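PDB 3TBF: glucosamine--fructose-6-phosphate aminotransferase [isomerizing] from Francisella tularensis subsp. tularensis, which probably catalyses the conversion of fructose 6-phosphate to glucosamine 6-phosphate, with glutamine as amino donor, its sugar-isomerising part being built from paired SIS domains. Local coordinates for residues H12-E17 / T357-P362; K250-I255 / L346-V351. All blocks are in the same frame, centred on the assembly; numbering follows the deposited sequence.

Contact 1 of 2, residues H12-E17 / T357-P362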
ATOM      1  N   HIS A  12     -22.902 -16.689  17.027  1.00 26.20           N
ATOM      2  CA  HIS A  12     -22.701 -15.257  16.823  1.00 24.66           C
ATOM      3  C   HIS A  12     -23.102 -14.930  15.409  1.00 23.22           C
ATOM      4  O   HIS A  12     -23.006 -15.798  14.530  1.00 23.74           O
ATOM      5  CB  HIS A  12     -21.232 -14.917  16.957  1.00 24.26           C
ATOM      6  CG  HIS A  12     -20.703 -15.116  18.333  1.00 27.16           C
ATOM      7  ND1 HIS A  12     -20.110 -16.295  18.742  1.00 28.88           N
ATOM      8  CD2 HIS A  12     -20.709 -14.302  19.411  1.00 28.94           C
ATOM      9  CE1 HIS A  12     -19.758 -16.190  20.011  1.00 28.51           C
ATOM     10  NE2 HIS A  12     -20.110 -14.991  20.438  1.00 31.30           N
ATOM     11  N   TYR A  13     -23.523 -13.710  15.158  1.00 21.78           N
ATOM     12  CA  TYR A  13     -23.850 -13.322  13.800  1.00 22.27           C
ATOM     13  C   TYR A  13     -22.656 -13.426  12.874  1.00 20.66           C
ATOM     14  O   TYR A  13     -22.786 -13.831  11.711  1.00 20.75           O
ATOM     15  CB  TYR A  13     -24.391 -11.900  13.714  1.00 22.66           C
ATOM     16  CG  TYR A  13     -25.745 -11.717  14.292  1.00 25.87           C
ATOM     17  CD1 TYR A  13     -26.893 -11.906  13.523  1.00 29.26           C
ATOM     18  CD2 TYR A  13     -25.890 -11.344  15.616  1.00 30.07           C
ATOM     19  CE1 TYR A  13     -28.171 -11.735  14.088  1.00 31.37           C
ATOM     20  CE2 TYR A  13     -27.137 -11.177  16.192  1.00 31.07           C
ATOM     21  CZ  TYR A  13     -28.269 -11.353  15.439  1.00 32.74           C
ATOM     22  OH  TYR A  13     -29.482 -11.143  16.070  1.00 33.68           O
HETATM   23  N   MSE A  14     -21.489 -13.061  13.363  1.00 19.84           N
HETATM   24  CA  MSE A  14     -20.303 -13.129  12.507  1.00 18.82           C
HETATM   25  C   MSE A  14     -20.123 -14.547  11.959  1.00 18.70           C
HETATM   26  O   MSE A  14     -19.759 -14.715  10.820  1.00 17.64           O
HETATM   27  CB  MSE A  14     -19.032 -12.716  13.225  1.00 17.87           C
HETATM   28  CG  MSE A  14     -17.924 -12.642  12.245  1.00 18.42           C
HETATM   29 SE   MSE A  14     -16.293 -11.976  12.960  0.60 25.79          SE
HETATM   30  CE  MSE A  14     -14.999 -12.352  11.420  1.00 19.18           C
ATOM     31  N   LEU A  15     -20.378 -15.552  12.775  1.00 19.01           N
ATOM     32  CA  LEU A  15     -20.164 -16.925  12.352  1.00 20.17           C
ATOM     33  C   LEU A  15     -21.245 -17.345  11.375  1.00 18.67           C
ATOM     34  O   LEU A  15     -20.983 -18.018  10.418  1.00 18.83           O
ATOM     35  CB  LEU A  15     -20.136 -17.866  13.554  1.00 20.87           C
ATOM     36  CG  LEU A  15     -19.719 -19.290  13.285  1.00 21.85           C
ATOM     37  CD1 LEU A  15     -18.340 -19.303  12.687  1.00 22.35           C
ATOM     38  CD2 LEU A  15     -19.798 -20.124  14.597  1.00 22.97           C
ATOM     39  N   LYS A  16     -22.448 -16.889  11.589  1.00 18.48           N
ATOM     40  CA  LYS A  16     -23.504 -17.131  10.588  1.00 18.27           C
ATOM     41  C   LYS A  16     -23.123 -16.568   9.212  1.00 17.14           C
ATOM     42  O   LYS A  16     -23.386 -17.192   8.183  1.00 16.59           O
ATOM     43  CB  LYS A  16     -24.805 -16.469  11.004  1.00 18.75           C
ATOM     44  CG  LYS A  16     -25.845 -16.488   9.890  1.00 21.05           C
ATOM     45  CD  LYS A  16     -27.127 -15.898  10.330  1.00 25.43           C
ATOM     46  CE  LYS A  16     -27.222 -14.426  10.033  1.00 28.94           C
ATOM     47  NZ  LYS A  16     -28.047 -14.267   8.785  1.00 33.89           N
ATOM     48  N   GLU A  17     -22.501 -15.385   9.212  1.00 15.58           N
ATOM     49  CA  GLU A  17     -22.224 -14.698   7.978  1.00 14.42           C
ATOM     50  C   GLU A  17     -21.101 -15.361   7.257  1.00 12.97           C
ATOM     51  O   GLU A  17     -21.094 -15.420   6.042  1.00 13.12           O
ATOM     52  CB  GLU A  17     -21.976 -13.221   8.217  1.00 14.41           C
ATOM     53  CG  GLU A  17     -23.319 -12.465   8.399  1.00 18.05           C
ATOM     54  CD  GLU A  17     -23.262 -11.256   9.362  1.00 24.13           C
ATOM     55  OE1 GLU A  17     -22.206 -10.579   9.432  1.00 24.72           O
ATOM     56  OE2 GLU A  17     -24.291 -10.978  10.038  1.00 27.37           O
ATOM     57  N   THR A 357     -12.982 -10.867  22.935  1.00 36.14           N
ATOM     58  CA  THR A 357     -13.397  -9.608  22.306  1.00 37.09           C
ATOM     59  C   THR A 357     -14.691  -9.816  21.548  1.00 38.58           C
ATOM     60  O   THR A 357     -15.168 -10.937  21.416  1.00 38.76           O
ATOM     61  CB  THR A 357     -12.296  -8.963  21.401  1.00 37.00           C
ATOM     62  OG1 THR A 357     -11.616  -9.962  20.632  1.00 35.83           O
ATOM     63  CG2 THR A 357     -11.282  -8.171  22.257  1.00 35.21           C
ATOM     64  N   ASP A 358     -15.291  -8.714  21.125  1.00 40.34           N
ATOM     65  CA  ASP A 358     -16.663  -8.727  20.604  1.00 42.16           C
ATOM     66  C   ASP A 358     -16.570  -9.140  19.159  1.00 41.29           C
ATOM     67  O   ASP A 358     -15.707  -8.647  18.418  1.00 42.59           O
ATOM     68  CB  ASP A 358     -17.320  -7.324  20.680  1.00 43.08           C
ATOM     69  CG  ASP A 358     -17.878  -7.000  22.072  1.00 47.65           C
ATOM     70  OD1 ASP A 358     -18.292  -7.945  22.798  1.00 52.64           O
ATOM     71  OD2 ASP A 358     -17.902  -5.793  22.434  1.00 51.95           O
ATOM     72  N   VAL A 359     -17.421 -10.053  18.728  1.00 39.81           N
ATOM     73  CA  VAL A 359     -17.411 -10.344  17.312  1.00 38.09           C
ATOM     74  C   VAL A 359     -18.581  -9.676  16.628  1.00 37.17           C
ATOM     75  O   VAL A 359     -18.502  -9.339  15.478  1.00 35.63           O
ATOM     76  CB  VAL A 359     -17.277 -11.841  17.020  1.00 38.19           C
ATOM     77  CG1 VAL A 359     -15.859 -12.266  17.364  1.00 36.28           C
ATOM     78  CG2 VAL A 359     -18.319 -12.640  17.786  1.00 38.46           C
ATOM     79  N   ASP A 360     -19.662  -9.461  17.344  1.00 37.72           N
ATOM     80  CA  ASP A 360     -20.824  -8.863  16.732  1.00 38.49           C
ATOM     81  C   ASP A 360     -20.894  -7.363  17.061  1.00 40.11           C
ATOM     82  O   ASP A 360     -20.283  -6.895  18.025  1.00 40.25           O
ATOM     83  CB  ASP A 360     -22.078  -9.598  17.204  1.00 38.10           C
ATOM     84  CG  ASP A 360     -22.228 -11.000  16.572  1.00 37.37           C
ATOM     85  OD1 ASP A 360     -21.628 -11.282  15.488  1.00 29.09           O
ATOM     86  OD2 ASP A 360     -22.977 -11.814  17.178  1.00 36.43           O
ATOM     87  N   GLN A 361     -21.617  -6.612  16.231  1.00 41.93           N
ATOM     88  CA  GLN A 361     -21.889  -5.203  16.501  1.00 43.63           C
ATOM     89  C   GLN A 361     -23.050  -5.129  17.498  1.00 45.22           C
ATOM     90  O   GLN A 361     -23.757  -6.126  17.731  1.00 45.98           O
ATOM     91  CB  GLN A 361     -22.266  -4.439  15.225  1.00 43.38           C
ATOM     92  CG  GLN A 361     -21.265  -4.499  14.052  1.00 44.47           C
ATOM     93  CD  GLN A 361     -21.895  -3.993  12.727  1.00 46.94           C
ATOM     94  OE1 GLN A 361     -22.634  -3.008  12.727  1.00 47.91           O
ATOM     95  NE2 GLN A 361     -21.606  -4.668  11.612  1.00 46.89           N
ATOM     96  N   PRO A 362     -23.227  -3.971  18.128  1.00 46.30           N
ATOM     97  CA  PRO A 362     -24.446  -3.659  18.870  1.00 47.43           C
ATOM     98  C   PRO A 362     -25.722  -3.599  18.012  1.00 47.56           C
ATOM     99  O   PRO A 362     -26.825  -3.776  18.536  1.00 47.89           O
ATOM    100  CB  PRO A 362     -24.150  -2.274  19.444  1.00 48.10           C
ATOM    101  CG  PRO A 362     -22.646  -2.090  19.360  1.00 47.92           C
ATOM    102  CD  PRO A 362     -22.059  -3.293  18.691  1.00 46.91           C
TER
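The carboxylate of Asp-360 sits at the amino end of helix 13-19 and receives the backbone N-H groups of Tyr-13 and Met-14, joining an N-terminal helix of this SIS-domain protein to the tail that follows its last helix. Two hydrogen bonds divide the oxygens. Tyr-13 N lies 2.8 Å from Asp-360 OD2 with an N-H...O angle of 155°, approaching on the syn side and slightly out of the carboxylate plane. Met-14 N donates to Asp-360 OD1 over 2.8 Å at 146°, and OD1 accepts through its syn lone pair. The first torsion of Asp-360 puts CG anti to the carbonyl carbon, beside the backbone N, and the group is then gripped at both oxygens, which limits its rotation. A negative carboxylate here would probably be favoured by the positive end of the helix dipole.

Van der Waals contacts add to the two bonds. Tyr-13 meets the carboxylate with its ring edge, CD2 standing 3.3 Å from Asp-360 OD2, while the two planes are turned 64° apart. Val-359 places CG2 over one face of the imidazole of His-12, the N-cap residue, touching CD2 at 3.3 Å and CG at 3.5 Å. His-12 ND1 hydrogen-bonds Tyr-349 OH, which ties the ring to helix 335-355. Backbone hydrogen bonds of Val-359 with Val-161 and of Gln-361 with Ile-159 fasten the tail to the 159-161 loop. The extended chain of selenomethionine Met-14 crosses Val-359 at about a right angle, with SE 4.2 Å from Val-359 CB.

Contact 2 of 2, residues K250-I255 / L346-V351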
ATOM      1  N   LYS A 250      -6.828  -7.901  13.317  1.00 21.48           N
ATOM      2  CA  LYS A 250      -6.593  -6.667  14.028  1.00 23.83           C
ATOM      3  C   LYS A 250      -7.920  -6.086  14.526  1.00 25.41           C
ATOM      4  O   LYS A 250      -8.068  -5.736  15.705  1.00 26.14           O
ATOM      5  CB  LYS A 250      -5.892  -5.724  13.033  1.00 24.29           C
ATOM      6  CG  LYS A 250      -5.500  -4.372  13.488  1.00 28.02           C
ATOM      7  CD  LYS A 250      -4.525  -3.694  12.507  1.00 33.41           C
ATOM      8  CE  LYS A 250      -4.845  -3.950  11.014  1.00 35.24           C
ATOM      9  NZ  LYS A 250      -4.019  -3.116  10.083  1.00 37.58           N
ATOM     10  N   GLU A 251      -8.891  -6.044  13.625  1.00 26.64           N
ATOM     11  CA  GLU A 251     -10.182  -5.390  13.825  1.00 28.46           C
ATOM     12  C   GLU A 251     -10.993  -6.007  14.938  1.00 28.31           C
ATOM     13  O   GLU A 251     -11.738  -5.290  15.579  1.00 28.46           O
ATOM     14  CB  GLU A 251     -11.021  -5.500  12.530  1.00 30.02           C
ATOM     15  CG  GLU A 251     -12.079  -4.427  12.236  1.00 34.88           C
ATOM     16  CD  GLU A 251     -12.603  -4.465  10.748  1.00 41.00           C
ATOM     17  OE1 GLU A 251     -12.375  -5.458  10.017  1.00 44.94           O
ATOM     18  OE2 GLU A 251     -13.250  -3.486  10.295  1.00 46.15           O
ATOM     19  N   ILE A 252     -10.895  -7.327  15.146  1.00 28.07           N
ATOM     20  CA  ILE A 252     -11.692  -7.972  16.182  1.00 27.30           C
ATOM     21  C   ILE A 252     -10.957  -8.683  17.312  1.00 26.83           C
ATOM     22  O   ILE A 252     -11.563  -8.921  18.361  1.00 26.65           O
ATOM     23  CB  ILE A 252     -12.739  -8.928  15.582  1.00 28.14           C
ATOM     24  CG1 ILE A 252     -12.100 -10.247  15.136  1.00 29.20           C
ATOM     25  CG2 ILE A 252     -13.504  -8.240  14.442  1.00 27.18           C
ATOM     26  CD1 ILE A 252     -13.097 -11.136  14.317  1.00 29.99           C
ATOM     27  N   SER A 253      -9.688  -9.034  17.126  1.00 26.24           N
ATOM     28  CA  SER A 253      -8.875  -9.543  18.251  1.00 26.58           C
ATOM     29  C   SER A 253      -7.968  -8.497  18.861  1.00 26.44           C
ATOM     30  O   SER A 253      -7.414  -8.699  19.927  1.00 27.61           O
ATOM     31  CB  SER A 253      -8.026 -10.736  17.830  1.00 27.17           C
ATOM     32  OG  SER A 253      -6.832 -10.377  17.191  1.00 23.53           O
ATOM     33  N   TYR A 254      -7.809  -7.386  18.166  1.00 25.91           N
ATOM     34  CA  TYR A 254      -6.903  -6.332  18.567  1.00 25.93           C
ATOM     35  C   TYR A 254      -5.444  -6.721  18.623  1.00 24.25           C
ATOM     36  O   TYR A 254      -4.680  -5.950  19.067  1.00 24.01           O
ATOM     37  CB  TYR A 254      -7.293  -5.713  19.913  1.00 27.03           C
ATOM     38  CG  TYR A 254      -8.743  -5.332  20.011  1.00 30.65           C
ATOM     39  CD1 TYR A 254      -9.429  -4.850  18.899  1.00 31.92           C
ATOM     40  CD2 TYR A 254      -9.433  -5.453  21.218  1.00 33.55           C
ATOM     41  CE1 TYR A 254     -10.762  -4.517  18.979  1.00 33.95           C
ATOM     42  CE2 TYR A 254     -10.768  -5.102  21.312  1.00 34.27           C
ATOM     43  CZ  TYR A 254     -11.433  -4.644  20.180  1.00 35.25           C
ATOM     44  OH  TYR A 254     -12.764  -4.276  20.239  1.00 37.01           O
ATOM     45  N   ILE A 255      -5.068  -7.885  18.123  1.00 22.81           N
ATOM     46  CA  ILE A 255      -3.684  -8.193  17.838  1.00 21.58           C
ATOM     47  C   ILE A 255      -3.125  -7.256  16.765  1.00 21.25           C
ATOM     48  O   ILE A 255      -3.798  -6.945  15.787  1.00 20.44           O
ATOM     49  CB  ILE A 255      -3.517  -9.611  17.351  1.00 20.50           C
ATOM     50  CG1 ILE A 255      -3.856 -10.593  18.465  1.00 21.96           C
ATOM     51  CG2 ILE A 255      -2.115  -9.860  16.953  1.00 20.64           C
ATOM     52  CD1 ILE A 255      -3.834 -12.081  18.013  1.00 20.66           C
ATOM     53  N   LEU A 346     -12.147 -17.305   9.594  1.00 13.55           N
ATOM     54  CA  LEU A 346     -12.388 -18.215  10.711  1.00 14.85           C
ATOM     55  C   LEU A 346     -11.317 -18.051  11.791  1.00 16.00           C
ATOM     56  O   LEU A 346     -11.595 -18.097  12.988  1.00 17.57           O
ATOM     57  CB  LEU A 346     -12.447 -19.646  10.225  1.00 14.10           C
ATOM     58  CG  LEU A 346     -13.723 -20.084   9.476  1.00 14.79           C
ATOM     59  CD1 LEU A 346     -13.663 -21.554   8.983  1.00 14.81           C
ATOM     60  CD2 LEU A 346     -14.938 -19.951  10.323  1.00 14.18           C
ATOM     61  N   LEU A 347     -10.106 -17.787  11.364  1.00 16.23           N
ATOM     62  CA  LEU A 347      -9.024 -17.583  12.273  1.00 16.70           C
ATOM     63  C   LEU A 347      -9.317 -16.400  13.113  1.00 18.00           C
ATOM     64  O   LEU A 347      -9.109 -16.422  14.332  1.00 20.07           O
ATOM     65  CB  LEU A 347      -7.729 -17.354  11.520  1.00 16.11           C
ATOM     66  CG  LEU A 347      -6.460 -17.230  12.421  1.00 19.55           C
ATOM     67  CD1 LEU A 347      -6.257 -18.440  13.361  1.00 17.39           C
ATOM     68  CD2 LEU A 347      -5.203 -16.968  11.592  1.00 13.40           C
ATOM     69  N   SER A 348      -9.780 -15.341  12.482  1.00 17.79           N
ATOM     70  CA  SER A 348      -9.967 -14.124  13.220  1.00 19.29           C
ATOM     71  C   SER A 348     -11.151 -14.261  14.149  1.00 19.54           C
ATOM     72  O   SER A 348     -11.134 -13.704  15.239  1.00 20.42           O
ATOM     73  CB  SER A 348     -10.130 -12.890  12.304  1.00 18.88           C
ATOM     74  OG  SER A 348     -11.457 -12.854  11.780  1.00 21.53           O
ATOM     75  N   TYR A 349     -12.160 -15.015  13.734  1.00 19.89           N
ATOM     76  CA  TYR A 349     -13.282 -15.296  14.618  1.00 19.82           C
ATOM     77  C   TYR A 349     -12.845 -16.038  15.860  1.00 19.58           C
ATOM     78  O   TYR A 349     -13.092 -15.594  16.963  1.00 20.10           O
ATOM     79  CB  TYR A 349     -14.374 -16.081  13.901  1.00 20.07           C
ATOM     80  CG  TYR A 349     -15.457 -16.550  14.847  1.00 22.31           C
ATOM     81  CD1 TYR A 349     -16.486 -15.690  15.264  1.00 24.18           C
ATOM     82  CD2 TYR A 349     -15.449 -17.869  15.346  1.00 24.46           C
ATOM     83  CE1 TYR A 349     -17.492 -16.132  16.145  1.00 25.47           C
ATOM     84  CE2 TYR A 349     -16.434 -18.310  16.235  1.00 27.02           C
ATOM     85  CZ  TYR A 349     -17.453 -17.435  16.634  1.00 25.54           C
ATOM     86  OH  TYR A 349     -18.394 -17.893  17.510  1.00 25.81           O
ATOM     87  N   HIS A 350     -12.189 -17.163  15.701  1.00 19.17           N
ATOM     88  CA  HIS A 350     -11.780 -17.913  16.876  1.00 20.39           C
ATOM     89  C   HIS A 350     -10.759 -17.223  17.790  1.00 21.49           C
ATOM     90  O   HIS A 350     -10.823 -17.396  19.006  1.00 22.32           O
ATOM     91  CB  HIS A 350     -11.247 -19.251  16.462  1.00 20.74           C
ATOM     92  CG  HIS A 350     -12.307 -20.145  15.925  1.00 21.01           C
ATOM     93  ND1 HIS A 350     -13.370 -20.579  16.686  1.00 24.33           N
ATOM     94  CD2 HIS A 350     -12.482 -20.672  14.695  1.00 23.60           C
ATOM     95  CE1 HIS A 350     -14.140 -21.366  15.952  1.00 22.91           C
ATOM     96  NE2 HIS A 350     -13.619 -21.442  14.741  1.00 24.32           N
ATOM     97  N   VAL A 351      -9.836 -16.427  17.229  1.00 20.69           N
ATOM     98  CA  VAL A 351      -8.854 -15.772  18.053  1.00 20.36           C
ATOM     99  C   VAL A 351      -9.557 -14.695  18.852  1.00 21.09           C
ATOM    100  O   VAL A 351      -9.217 -14.453  20.010  1.00 19.67           O
ATOM    101  CB  VAL A 351      -7.732 -15.243  17.210  1.00 20.45           C
ATOM    102  CG1 VAL A 351      -6.827 -14.273  17.994  1.00 19.24           C
ATOM    103  CG2 VAL A 351      -6.988 -16.422  16.648  1.00 19.83           C
TER
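Helix against helix within the second SIS domain is the setting here: Ile-252, Ser-253 and Ile-255, at the carboxyl end of helix 238-253 and the turn beyond it, meet Ser-348 and Val-351 on helix 335-355. The domain carries a five-stranded parallel sheet, and this turn leads directly into strand 256-261, at one edge of that sheet within this chain. The touching residues are all buried, and the backbones come closest at Ser-253 and Val-351, whose CA atoms are 6.2 Å apart.

Ile-252 carries one half of the contact. Its CG1 lies between the backbone N and the carbonyl carbon (chi1 77°), and an extended second torsion carries the terminal methyl CD1 on to the neighbouring helix, 3.4 Å from Ser-348 O and 3.5 Å from Ser-348 OG. These are apolar-to-polar van der Waals contacts: the hydroxyl of Ser-348 has its hydrogen bond within its own helix, to Gln-345 O.

The second half is centred on Val-351 CG1, which touches Ser-253 CB at 3.7 Å and Ile-255 CD1 at the same 3.7 Å; the chains of Ile-255 and Val-351 cross at about a right angle. An ST turn links Ser-253 and Ile-255: Tyr-254 leaves the helix with positive phi (62°), and the next amide, Ile-255 N, faces the serine oxygen. Lys-250, on the helix surface away from this interface, hydrogen-bonds through NZ to Tyr-260 OH of the second subunit, so the same helix also serves the dimer. In the turn, Ile-255 N donates to Ser-253 OG over 3.2 Å with an angle of 163°, and Ser-253 OG in turn hydrogen-bonds the backbone Leu-249 O.

How the contacts relate
The centres of the two contacts lie about 11 Å apart, on the same side of the chain's centre. Along the chain, contact 2 is nested inside the loop that contact 1 closes: 12-17 comes first, then 250-255, 346-351 and finally 357-362. Helix 335-355 supplies one side of contact 2 and leads into the tail of contact 1. Direct atomic links join them: Thr-357 OG1 to Ile-252 O, a probable hydrogen bond, and Met-14 SE to Ile-252 CD1 at 3.6 Å. The N-terminal helix, the second SIS domain and the start of the C-terminal tail thus form one packed region.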